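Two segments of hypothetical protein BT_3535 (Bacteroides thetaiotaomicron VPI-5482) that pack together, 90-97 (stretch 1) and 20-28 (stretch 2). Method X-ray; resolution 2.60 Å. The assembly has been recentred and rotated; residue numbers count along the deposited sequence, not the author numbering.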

# COMPACT_ATOMS: atom_id res chain seq x y z
N LYS A 90 5.04 15.56 -2.34
CA LYS A 90 5.52 14.60 -3.35
C LYS A 90 4.81 13.26 -3.33
O LYS A 90 4.23 12.87 -2.32
CB LYS A 90 7.01 14.29 -3.12
CG LYS A 90 7.98 15.37 -3.53
CD LYS A 90 9.43 14.97 -3.15
CE LYS A 90 9.80 15.38 -1.71
NZ LYS A 90 9.85 16.88 -1.50
N TYR A 91 4.92 12.52 -4.43
CA TYR A 91 4.40 11.16 -4.49
C TYR A 91 4.94 10.36 -3.32
O TYR A 91 6.13 10.34 -3.11
CB TYR A 91 4.87 10.47 -5.76
CG TYR A 91 4.47 9.01 -5.81
CD1 TYR A 91 3.16 8.63 -6.03
CD2 TYR A 91 5.41 8.01 -5.61
CE1 TYR A 91 2.80 7.31 -6.06
CE2 TYR A 91 5.06 6.68 -5.64
CZ TYR A 91 3.76 6.33 -5.88
OH TYR A 91 3.41 4.99 -5.91
N GLU A 92 4.05 9.68 -2.60
CA GLU A 92 4.36 8.94 -1.36
C GLU A 92 4.60 7.45 -1.62
O GLU A 92 5.61 6.90 -1.20
CB GLU A 92 3.18 9.06 -0.39
CG GLU A 92 3.11 10.36 0.35
CD GLU A 92 4.01 10.36 1.55
OE1 GLU A 92 3.60 9.85 2.63
OE2 GLU A 92 5.13 10.87 1.40
N GLY A 93 3.61 6.82 -2.26
CA GLY A 93 3.65 5.40 -2.57
C GLY A 93 2.24 4.84 -2.62
O GLY A 93 1.28 5.58 -2.84
N PHE A 94 2.10 3.55 -2.38
CA PHE A 94 0.80 2.90 -2.33
C PHE A 94 0.13 3.10 -0.97
O PHE A 94 0.81 3.47 -0.01
CB PHE A 94 0.97 1.43 -2.62
CG PHE A 94 1.64 1.16 -3.93
CD1 PHE A 94 0.98 1.44 -5.12
CD2 PHE A 94 2.93 0.65 -3.98
CE1 PHE A 94 1.58 1.19 -6.34
CE2 PHE A 94 3.55 0.39 -5.22
CZ PHE A 94 2.86 0.67 -6.40
N LEU A 95 -1.20 2.90 -0.92
CA LEU A 95 -1.99 2.98 0.32
C LEU A 95 -3.06 1.88 0.37
O LEU A 95 -3.75 1.67 -0.61
CB LEU A 95 -2.66 4.34 0.45
CG LEU A 95 -3.42 4.65 1.74
CD1 LEU A 95 -2.45 4.69 2.90
CD2 LEU A 95 -4.21 5.99 1.63
N ASN A 96 -3.13 1.16 1.49
CA ASN A 96 -4.18 0.18 1.79
C ASN A 96 -4.85 0.61 3.05
O ASN A 96 -4.22 1.24 3.91
CB ASN A 96 -3.65 -1.19 2.18
CG ASN A 96 -3.07 -1.92 1.04
OD1 ASN A 96 -3.43 -1.71 -0.11
ND2 ASN A 96 -2.15 -2.80 1.34
N ILE A 97 -6.11 0.23 3.19
CA ILE A 97 -6.88 0.50 4.37
C ILE A 97 -7.16 -0.87 4.96
O ILE A 97 -7.82 -1.70 4.32
CB ILE A 97 -8.17 1.22 4.01
CG1 ILE A 97 -7.89 2.30 2.93
CG2 ILE A 97 -8.83 1.79 5.27
CD1 ILE A 97 -7.00 3.39 3.34
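Stretch 2 (20-28) ENPEYAPLN

Stretch 2 has no regular helix or strand. It opens with a type I beta turn from Asn 21 to Tyr 24, closed by a hydrogen bond from Tyr 24 N to Asn 21 O (3.1 Å), and then continues in an extended conformation as far as Leu 27. Its course runs against that of stretch 1: Tyr 24 lies nearest Phe 94, with CA atoms 7.2 Å apart, and Leu 27 lies nearest Tyr 91, with CA atoms 8.7 Å apart. At these separations side chains, rather than backbone pairing, make the contact, which buries 322 Å² in all.

Tyr 24 is its centre. The CA-to-CB bond points toward stretch 1, and with chi1 at m (-64°) and chi2 at -88° the side chain extends from beside Phe 94, and its hydroxyl ends near Asn 96. Phe 94, also m and with its CA-to-CB bond toward stretch 2, sets its CB over one face of the Tyr 24 ring, 4.0 Å from the centroid, in a CH-pi contact. The two rings meet obliquely, with centroids 4.7 Å apart and planes at 41°. Beyond them, the edge of the Tyr 24 ring meets backbone, CE1 lying 3.4 Å from Leu 95 O, while the side chain of Leu 95 starts away from stretch 2.

The m rotamer of Asn 96 brings its amide to the phenol: Asn 96 ND2 donates a weak hydrogen bond to Tyr 24 OH (3.4 Å, 126°), and Asn 96 OD1 is 3.0 Å from Tyr 24 OH. Asn 21, with chi1 at t, places ND2 over one face of the Phe 94 ring, 3.4 Å from Phe 94 CZ.

At the other end, Tyr 91 leaves its backbone sideways, but its t rotamer carries the ring nearer, where CD1 meets Leu 27 CD2 at 4.1 Å, at the ring edge. The CA-to-CB bond of Leu 27 (m, t) points toward stretch 1.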

# COMPACT_ATOMS: atom_id res chain seq x y z
N GLU A 20 0.12 -1.88 -14.01
CA GLU A 20 1.38 -2.14 -13.26
C GLU A 20 1.22 -2.70 -11.83
O GLU A 20 2.01 -3.53 -11.38
CB GLU A 20 2.23 -0.87 -13.16
CG GLU A 20 2.53 -0.18 -14.48
CD GLU A 20 3.60 0.87 -14.33
OE1 GLU A 20 4.02 1.14 -13.18
OE2 GLU A 20 4.03 1.43 -15.36
N ASN A 21 0.25 -2.19 -11.10
CA ASN A 21 -0.10 -2.73 -9.79
C ASN A 21 -1.61 -2.54 -9.77
O ASN A 21 -2.13 -1.56 -9.25
CB ASN A 21 0.65 -2.01 -8.64
CG ASN A 21 0.82 -2.92 -7.39
OD1 ASN A 21 0.50 -4.11 -7.43
ND2 ASN A 21 1.34 -2.34 -6.30
N PRO A 22 -2.32 -3.49 -10.41
CA PRO A 22 -3.73 -3.30 -10.76
C PRO A 22 -4.69 -3.11 -9.59
O PRO A 22 -5.75 -2.54 -9.79
CB PRO A 22 -4.06 -4.57 -11.55
CG PRO A 22 -3.12 -5.61 -11.01
CD PRO A 22 -1.86 -4.88 -10.61
N GLU A 23 -4.31 -3.55 -8.39
CA GLU A 23 -5.18 -3.40 -7.22
C GLU A 23 -5.21 -1.95 -6.67
O GLU A 23 -6.00 -1.66 -5.77
CB GLU A 23 -4.81 -4.43 -6.11
CG GLU A 23 -3.50 -4.16 -5.26
CD GLU A 23 -3.13 -5.33 -4.28
OE1 GLU A 23 -2.95 -6.47 -4.78
OE2 GLU A 23 -3.01 -5.13 -3.02
N TYR A 24 -4.38 -1.07 -7.24
CA TYR A 24 -4.25 0.32 -6.81
C TYR A 24 -4.65 1.35 -7.89
O TYR A 24 -4.32 1.20 -9.07
CB TYR A 24 -2.78 0.59 -6.39
CG TYR A 24 -2.33 -0.22 -5.18
CD1 TYR A 24 -2.53 0.25 -3.88
CD2 TYR A 24 -1.72 -1.45 -5.33
CE1 TYR A 24 -2.15 -0.49 -2.77
CE2 TYR A 24 -1.32 -2.19 -4.22
CZ TYR A 24 -1.55 -1.72 -2.96
OH TYR A 24 -1.17 -2.48 -1.89
N ALA A 25 -5.32 2.43 -7.47
CA ALA A 25 -5.76 3.50 -8.37
C ALA A 25 -4.59 4.43 -8.70
O ALA A 25 -3.93 4.93 -7.80
CB ALA A 25 -6.91 4.31 -7.73
N PRO A 26 -4.33 4.67 -10.00
CA PRO A 26 -3.30 5.64 -10.42
C PRO A 26 -3.58 7.01 -9.86
O PRO A 26 -4.75 7.36 -9.66
CB PRO A 26 -3.48 5.72 -11.94
CG PRO A 26 -4.26 4.50 -12.35
CD PRO A 26 -4.99 4.00 -11.14
N LEU A 27 -2.54 7.81 -9.64
CA LEU A 27 -2.70 9.16 -9.11
C LEU A 27 -3.80 9.95 -9.79
O LEU A 27 -4.06 9.83 -11.00
CB LEU A 27 -1.41 9.98 -9.23
CG LEU A 27 -0.27 9.77 -8.25
CD1 LEU A 27 0.64 10.97 -8.41
CD2 LEU A 27 -0.72 9.65 -6.79
N ASN A 28 -4.46 10.78 -8.99
CA ASN A 28 -5.53 11.63 -9.49
C ASN A 28 -6.65 10.87 -10.24
O ASN A 28 -7.27 11.42 -11.13
CB ASN A 28 -4.92 12.75 -10.34
CG ASN A 28 -3.87 13.52 -9.58
OD1 ASN A 28 -4.17 14.21 -8.59
ND2 ASN A 28 -2.62 13.40 -10.01